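Local coordinates for discoidin-2 (Dictyostelium discoideum, PDB 2VMD), which binds galactose and N-acetylgalactosamine as a trimeric lectin and may take part in spore coat formation, at residues Ile185-Lys190 against Leu233-Trp238; Met217-Lys222 against Tyr244-Asp249. All coordinates share one frame; numbering follows the deposited sequence.

Interaction 1 of 2, residues Ile185-Lys190 against Leu233-Trp238; sequences IVRHVK and LTFITW. With MBG (methyl beta-D-galactopyranoside), chain D.
The carbonyl oxygen of Ile185 accepts a bond from Phe235 N at 2.8 Å, with the donor almost in line with the C=O bond (171° at the oxygen), and the same oxygen takes a weaker CA-H...O contact from Thr234. Ile185 N returns a bond to Phe235 O, and Arg187 and Leu233 exchange a second reciprocal pair, Arg187 N reaching Leu233 O at 2.9 Å. Between these two hydrogen-bonded pairs lies the non-hydrogen-bonded pair Val186-Thr234, where Val186 CG2 sits 3.7 Å from Thr234 OG1; that hydroxyl has its polar partner in Glu224. On the other face, Phe235 CG stands beside its own backbone N (chi1 -64°), which swings the ring back toward Leu233 and brings CE2 within 3.6 Å of Arg187 CG. Leu233 CD1 lies over the centre of one face of the ring. Arg187 NH2 ends on Ile171 O and in a salt bridge to Asp173. Just past the end of the strand, Trp238 NE1 gives a nearly straight 2.8 Å bond to O3 of the galactoside. In this three-stranded sheet of the H-type lectin domain, pairing of outer strand 183-190 with central strand 230-237 thus rests on backbone bonds, with the arginine's charge spent outside the pair.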
loop_
_atom_site.group_PDB
_atom_site.type_symbol
_atom_site.label_atom_id
_atom_site.label_comp_id
_atom_site.label_asym_id
_atom_site.label_seq_id
_atom_site.Cartn_x
_atom_site.Cartn_y
_atom_site.Cartn_z
ATOM N N ILE A 185 -7.611 21.944 -32.075
ATOM C CA ILE A 185 -6.925 22.856 -31.201
ATOM C C ILE A 185 -6.383 22.052 -30.024
ATOM O O ILE A 185 -6.960 21.025 -29.633
ATOM C CB ILE A 185 -7.784 24.058 -30.745
ATOM C CG1 ILE A 185 -6.877 25.031 -29.997
ATOM C CG2 ILE A 185 -8.949 23.613 -29.880
ATOM C CD1 ILE A 185 -7.422 26.413 -29.786
ATOM N N VAL A 186 -5.243 22.498 -29.511
ATOM C CA VAL A 186 -4.572 21.798 -28.432
ATOM C C VAL A 186 -4.642 22.666 -27.188
ATOM O O VAL A 186 -4.282 23.846 -27.231
ATOM C CB VAL A 186 -3.096 21.478 -28.780
ATOM C CG1 VAL A 186 -2.402 20.846 -27.607
ATOM C CG2 VAL A 186 -3.006 20.541 -29.967
ATOM N N ARG A 187 -5.120 22.082 -26.094
ATOM C CA ARG A 187 -5.030 22.731 -24.785
ATOM C C ARG A 187 -3.950 22.003 -23.982
ATOM O O ARG A 187 -4.012 20.787 -23.842
ATOM C CB ARG A 187 -6.377 22.681 -24.060
ATOM C CG ARG A 187 -7.447 23.593 -24.674
ATOM C CD ARG A 187 -7.101 25.040 -24.497
ATOM N NE ARG A 187 -8.076 25.914 -25.137
ATOM C CZ ARG A 187 -7.814 26.717 -26.167
ATOM N NH1 ARG A 187 -6.594 26.780 -26.691
ATOM N NH2 ARG A 187 -8.778 27.472 -26.664
ATOM N N HIS A 188 -2.938 22.724 -23.494
ATOM C CA HIS A 188 -1.951 22.072 -22.626
ATOM C C HIS A 188 -2.416 22.079 -21.177
ATOM O O HIS A 188 -2.899 23.095 -20.655
ATOM C CB HIS A 188 -0.521 22.627 -22.758
ATOM C CG HIS A 188 0.515 21.786 -22.061
ATOM N ND1 HIS A 188 1.136 20.713 -22.664
ATOM C CD2 HIS A 188 1.021 21.853 -20.806
ATOM C CE1 HIS A 188 1.982 20.158 -21.812
ATOM N NE2 HIS A 188 1.932 20.832 -20.678
ATOM N N VAL A 189 -2.280 20.917 -20.551
ATOM C CA VAL A 189 -2.757 20.689 -19.193
ATOM C C VAL A 189 -1.565 20.358 -18.291
ATOM O O VAL A 189 -0.790 19.453 -18.592
ATOM C CB VAL A 189 -3.783 19.522 -19.174
ATOM C CG1 VAL A 189 -4.221 19.180 -17.749
ATOM C CG2 VAL A 189 -4.981 19.844 -20.084
ATOM N N LYS A 190 -1.396 21.125 -17.212
ATOM C CA LYS A 190 -0.397 20.789 -16.189
ATOM C C LYS A 190 -1.097 20.021 -15.084
ATOM O O LYS A 190 -2.142 20.464 -14.597
ATOM C CB LYS A 190 0.264 22.031 -15.598
ATOM C CG LYS A 190 1.172 22.771 -16.552
ATOM C CD LYS A 190 2.257 23.526 -15.798
ATOM C CE LYS A 190 3.399 23.938 -16.742
ATOM N NZ LYS A 190 3.956 25.293 -16.364
ATOM N N LEU A 233 -4.434 17.991 -24.544
ATOM C CA LEU A 233 -5.718 17.510 -25.008
ATOM C C LEU A 233 -5.898 18.139 -26.379
ATOM O O LEU A 233 -6.030 19.369 -26.517
ATOM C CB LEU A 233 -6.840 17.949 -24.086
ATOM C CG LEU A 233 -8.176 17.169 -24.080
ATOM C CD1 LEU A 233 -8.767 16.944 -25.490
ATOM C CD2 LEU A 233 -8.056 15.853 -23.336
ATOM N N THR A 234 -5.847 17.300 -27.401
ATOM C CA THR A 234 -6.135 17.742 -28.743
ATOM C C THR A 234 -7.634 17.569 -29.000
ATOM O O THR A 234 -8.130 16.435 -28.974
ATOM C CB THR A 234 -5.320 16.901 -29.681
ATOM O OG1 THR A 234 -3.942 17.033 -29.293
ATOM C CG2 THR A 234 -5.543 17.347 -31.146
ATOM N N PHE A 235 -8.350 18.689 -29.170
ATOM C CA PHE A 235 -9.783 18.696 -29.535
ATOM C C PHE A 235 -9.839 18.677 -31.051
ATOM O O PHE A 235 -9.098 19.448 -31.689
ATOM C CB PHE A 235 -10.472 19.962 -29.005
ATOM C CG PHE A 235 -10.499 20.059 -27.497
ATOM C CD1 PHE A 235 -11.619 19.664 -26.793
ATOM C CD2 PHE A 235 -9.389 20.532 -26.790
ATOM C CE1 PHE A 235 -11.660 19.742 -25.413
ATOM C CE2 PHE A 235 -9.408 20.604 -25.393
ATOM C CZ PHE A 235 -10.570 20.207 -24.703
ATOM N N ILE A 236 -10.680 17.802 -31.621
ATOM C CA ILE A 236 -10.687 17.548 -33.077
ATOM C C ILE A 236 -12.117 17.585 -33.654
ATOM O O ILE A 236 -13.046 17.016 -33.058
ATOM C CB ILE A 236 -10.095 16.163 -33.422
ATOM C CG1 ILE A 236 -8.744 15.946 -32.715
ATOM C CG2 ILE A 236 -9.951 16.023 -34.955
ATOM C CD1 ILE A 236 -8.277 14.454 -32.694
ATOM N N THR A 237 -12.303 18.296 -34.766
ATOM C CA THR A 237 -13.524 18.161 -35.557
ATOM C C THR A 237 -13.120 18.030 -37.017
ATOM O O THR A 237 -11.965 18.255 -37.341
ATOM C CB THR A 237 -14.588 19.267 -35.302
ATOM O OG1 THR A 237 -15.855 18.853 -35.841
ATOM C CG2 THR A 237 -14.204 20.636 -35.857
ATOM N N TRP A 238 -14.039 17.589 -37.869
ATOM C CA TRP A 238 -13.717 17.470 -39.297
ATOM C C TRP A 238 -15.007 17.634 -40.106
ATOM O O TRP A 238 -16.025 18.053 -39.537
ATOM C CB TRP A 238 -12.889 16.199 -39.599
ATOM C CG TRP A 238 -13.619 14.909 -39.299
ATOM C CD1 TRP A 238 -14.146 14.039 -40.215
ATOM C CD2 TRP A 238 -13.871 14.336 -38.001
ATOM N NE1 TRP A 238 -14.720 12.954 -39.569
ATOM C CE2 TRP A 238 -14.548 13.100 -38.212
ATOM C CE3 TRP A 238 -13.563 14.720 -36.687
ATOM C CZ2 TRP A 238 -14.978 12.280 -37.138
ATOM C CZ3 TRP A 238 -13.968 13.903 -35.626
ATOM C CH2 TRP A 238 -14.687 12.694 -35.858
HETATM C C1 MBG D . -17.141 11.614 -44.053
HETATM C C2 MBG D . -16.252 11.714 -42.794
HETATM C C3 MBG D . -16.600 10.569 -41.852
HETATM C C4 MBG D . -18.101 10.571 -41.535
HETATM C C5 MBG D . -18.892 10.595 -42.853
HETATM C C6 MBG D . -20.392 10.655 -42.594
HETATM C C7 MBG D . -16.172 13.768 -44.522
HETATM O O1 MBG D . -16.830 12.589 -45.073
HETATM O O2 MBG D . -14.848 11.642 -43.068
HETATM O O3 MBG D . -15.781 10.652 -40.675
HETATM O O4 MBG D . -18.428 11.724 -40.738
HETATM O O5 MBG D . -18.536 11.733 -43.644
HETATM O O6 MBG D . -21.092 10.376 -43.815
#

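Interaction 2 of 2, residues Met217-Lys222 against Tyr244-Asp249. With MBG (methyl beta-D-galactopyranoside), chain D; MBG (methyl beta-D-galactopyranoside), chain B.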
loop_
_atom_site.group_PDB
_atom_site.type_symbol
_atom_site.label_atom_id
_atom_site.label_comp_id
_atom_site.label_asym_id
_atom_site.label_seq_id
_atom_site.Cartn_x
_atom_site.Cartn_y
_atom_site.Cartn_z
ATOM N N MET A 217 -22.814 14.646 -36.706
ATOM C CA MET A 217 -22.009 15.171 -35.591
ATOM C C MET A 217 -20.615 14.539 -35.648
ATOM O O MET A 217 -20.487 13.323 -35.857
ATOM C CB MET A 217 -22.665 14.879 -34.237
ATOM C CG MET A 217 -21.798 15.289 -33.068
ATOM S SD MET A 217 -21.669 17.074 -33.045
ATOM C CE MET A 217 -23.267 17.435 -32.319
ATOM N N ARG A 218 -19.589 15.377 -35.530
ATOM C CA ARG A 218 -18.189 14.937 -35.557
ATOM C C ARG A 218 -17.389 15.659 -34.465
ATOM O O ARG A 218 -17.178 16.877 -34.546
ATOM C CB ARG A 218 -17.573 15.206 -36.918
ATOM C CG ARG A 218 -18.302 14.560 -38.080
ATOM C CD ARG A 218 -17.589 14.924 -39.379
ATOM N NE ARG A 218 -18.226 14.343 -40.554
ATOM C CZ ARG A 218 -19.022 15.009 -41.381
ATOM N NH1 ARG A 218 -19.274 16.290 -41.157
ATOM N NH2 ARG A 218 -19.524 14.403 -42.461
ATOM N N TRP A 219 -16.964 14.929 -33.440
ATOM C CA TRP A 219 -16.069 15.520 -32.422
ATOM C C TRP A 219 -15.219 14.388 -31.868
ATOM O O TRP A 219 -15.619 13.199 -31.882
ATOM C CB TRP A 219 -16.789 16.370 -31.319
ATOM C CG TRP A 219 -17.779 15.619 -30.437
ATOM C CD1 TRP A 219 -19.127 15.636 -30.542
ATOM C CD2 TRP A 219 -17.478 14.739 -29.342
ATOM N NE1 TRP A 219 -19.691 14.817 -29.603
ATOM C CE2 TRP A 219 -18.701 14.250 -28.853
ATOM C CE3 TRP A 219 -16.289 14.316 -28.733
ATOM C CZ2 TRP A 219 -18.784 13.385 -27.762
ATOM C CZ3 TRP A 219 -16.359 13.455 -27.666
ATOM C CH2 TRP A 219 -17.605 12.988 -27.181
ATOM N N GLU A 220 -14.028 14.748 -31.453
ATOM C CA GLU A 220 -13.140 13.801 -30.819
ATOM C C GLU A 220 -12.185 14.528 -29.894
ATOM O O GLU A 220 -11.848 15.683 -30.129
ATOM C CB GLU A 220 -12.352 13.060 -31.885
ATOM C CG GLU A 220 -11.538 11.933 -31.340
ATOM C CD GLU A 220 -10.883 11.117 -32.404
ATOM O OE1 GLU A 220 -11.019 11.448 -33.605
ATOM O OE2 GLU A 220 -10.221 10.116 -32.040
ATOM N N GLY A 221 -11.750 13.848 -28.837
ATOM C CA GLY A 221 -10.705 14.367 -27.960
ATOM C C GLY A 221 -9.620 13.308 -27.901
ATOM O O GLY A 221 -9.905 12.117 -27.980
ATOM N N LYS A 222 -8.364 13.744 -27.787
ATOM C CA LYS A 222 -7.227 12.827 -27.668
ATOM C C LYS A 222 -6.292 13.438 -26.641
ATOM O O LYS A 222 -6.025 14.639 -26.707
ATOM C CB LYS A 222 -6.457 12.713 -29.001
ATOM C CG LYS A 222 -6.880 11.539 -29.852
ATOM C CD LYS A 222 -6.134 11.414 -31.220
ATOM C CE LYS A 222 -6.826 10.293 -32.045
ATOM N NZ LYS A 222 -6.327 10.029 -33.450
ATOM N N TYR A 244 -18.611 24.634 -30.758
ATOM C CA TYR A 244 -18.642 25.833 -29.909
ATOM C C TYR A 244 -17.844 25.623 -28.617
ATOM O O TYR A 244 -17.016 26.487 -28.248
ATOM C CB TYR A 244 -20.080 26.234 -29.610
ATOM C CG TYR A 244 -20.306 27.617 -29.018
ATOM C CD1 TYR A 244 -20.731 28.676 -29.826
ATOM C CD2 TYR A 244 -20.131 27.851 -27.647
ATOM C CE1 TYR A 244 -20.945 29.946 -29.283
ATOM C CE2 TYR A 244 -20.361 29.101 -27.097
ATOM C CZ TYR A 244 -20.763 30.144 -27.917
ATOM O OH TYR A 244 -20.992 31.395 -27.349
ATOM N N ASP A 245 -18.029 24.467 -27.980
ATOM C CA ASP A 245 -17.186 24.069 -26.840
ATOM C C ASP A 245 -17.289 22.575 -26.632
ATOM O O ASP A 245 -18.316 21.976 -26.968
ATOM C CB ASP A 245 -17.656 24.789 -25.568
ATOM C CG ASP A 245 -16.555 24.913 -24.477
ATOM O OD1 ASP A 245 -15.350 24.669 -24.740
ATOM O OD2 ASP A 245 -16.915 25.302 -23.342
ATOM N N LEU A 246 -16.253 21.991 -26.009
ATOM C CA LEU A 246 -16.265 20.589 -25.592
ATOM C C LEU A 246 -15.527 20.573 -24.256
ATOM O O LEU A 246 -14.601 21.373 -24.063
ATOM C CB LEU A 246 -15.486 19.710 -26.593
ATOM C CG LEU A 246 -16.074 19.274 -27.940
ATOM C CD1 LEU A 246 -14.984 18.624 -28.870
ATOM C CD2 LEU A 246 -17.280 18.380 -27.757
ATOM N N THR A 247 -15.968 19.746 -23.311
ATOM C CA THR A 247 -15.240 19.576 -22.022
ATOM C C THR A 247 -14.984 18.077 -21.770
ATOM O O THR A 247 -15.902 17.274 -21.936
ATOM C CB THR A 247 -16.041 20.155 -20.826
ATOM O OG1 THR A 247 -16.367 21.530 -21.082
ATOM C CG2 THR A 247 -15.261 20.043 -19.464
ATOM N N PHE A 248 -13.754 17.743 -21.349
ATOM C CA PHE A 248 -13.360 16.397 -20.919
ATOM C C PHE A 248 -12.905 16.422 -19.455
ATOM O O PHE A 248 -12.208 17.361 -19.032
ATOM C CB PHE A 248 -12.214 15.880 -21.778
ATOM C CG PHE A 248 -12.607 15.547 -23.178
ATOM C CD1 PHE A 248 -13.047 14.263 -23.506
ATOM C CD2 PHE A 248 -12.561 16.514 -24.187
ATOM C CE1 PHE A 248 -13.435 13.955 -24.818
ATOM C CE2 PHE A 248 -12.940 16.196 -25.506
ATOM C CZ PHE A 248 -13.373 14.921 -25.807
ATOM N N ASP A 249 -13.309 15.410 -18.688
ATOM C CA ASP A 249 -12.621 15.067 -17.434
ATOM C C ASP A 249 -11.501 14.141 -17.829
ATOM O O ASP A 249 -11.658 13.320 -18.749
ATOM C CB ASP A 249 -13.560 14.348 -16.457
ATOM C CG ASP A 249 -14.232 15.302 -15.477
ATOM O OD1 ASP A 249 -13.798 16.485 -15.390
ATOM O OD2 ASP A 249 -15.199 14.874 -14.806
HETATM C C1 MBG D . -17.141 11.614 -44.053
HETATM C C2 MBG D . -16.252 11.714 -42.794
HETATM C C3 MBG D . -16.600 10.569 -41.852
HETATM C C4 MBG D . -18.101 10.571 -41.535
HETATM C C5 MBG D . -18.892 10.595 -42.853
HETATM C C6 MBG D . -20.392 10.655 -42.594
HETATM C C7 MBG D . -16.172 13.768 -44.522
HETATM O O1 MBG D . -16.830 12.589 -45.073
HETATM O O2 MBG D . -14.848 11.642 -43.068
HETATM O O3 MBG D . -15.781 10.652 -40.675
HETATM O O4 MBG D . -18.428 11.724 -40.738
HETATM O O5 MBG D . -18.536 11.733 -43.644
HETATM O O6 MBG D . -21.092 10.376 -43.815
HETATM C C1 MBG B . -25.819 30.186 -28.134
HETATM C C2 MBG B . -25.484 29.318 -26.902
HETATM C C3 MBG B . -24.094 28.722 -27.082
HETATM C C4 MBG B . -24.007 27.952 -28.406
HETATM C C5 MBG B . -24.477 28.866 -29.549
HETATM C C6 MBG B . -24.464 28.131 -30.883
HETATM C C7 MBG B . -27.996 30.246 -27.106
HETATM O O1 MBG B . -27.075 30.893 -28.033
HETATM O O2 MBG B . -25.492 30.038 -25.665
HETATM O O3 MBG B . -23.772 27.908 -25.942
HETATM O O4 MBG B . -24.832 26.775 -28.340
HETATM O O5 MBG B . -25.810 29.332 -29.317
HETATM O O6 MBG B . -24.615 29.083 -31.947
#
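Leu246 meets Trp219 with its two methyls dividing the work: CD1 of Leu246 touches Trp219 CB at 3.8 Å, while CD2 makes a CH-pi contact over the five-membered ring, 4.1 Å from its centroid and 23° off the normal. Trp219 presents that face because its CG lies between backbone N and carbonyl carbon (chi1 62°), which lays the indole alongside the strand. Two residues on, Phe248 drives its ring end at the opposing backbone, CZ resting 3.5 Å from Gly221 CA and 3.8 Å from Trp219 CZ3; Gly221, with no side chain, lets CZ come down on its CA and N. Nearer the start of strand 242-254, Tyr244 lays one ring face against a galactoside, whose C4 stands 3.6 Å from Tyr244 CD1; Asp209 of the same chain and Arg218 and Trp238 of a neighbouring subunit bond the same sugar. Arg218 of this chain extends toward the other galactoside, NE to O4 at 2.6 Å and NH2 to O5 at 3.1 Å. This is packing between the two facing sheets of the H-type lectin beta-sandwich. No hydrogen bond joins the two strands: they are held by apolar packing, while Arg218, next in sequence to the packed Trp219, turns to the sugar.

In the fold
Both contacts belong to the lectin-like domain, but they hold it in different ways. Interaction 1 is pairing within one sheet, partly buried, with strand 183-190 at the sheet's outer side; interaction 2 joins that sheet to the one facing it through a mostly buried apolar contact, with Phe248 also meeting the backbone of Gly221. Strand 230-237 connects them: it lies between 183-190 and 216-224, Thr234 N bonds to Lys222 O, and Phe235 packs on Phe248. The two also meet at one galactoside, where Arg218 of strand 216-224 and Trp238, just beyond strand 230-237, are joined by Asp209 of a second subunit. Residues 217-220 carry the sheet across into that subunit, placing interaction 2 nearer the trimer interface.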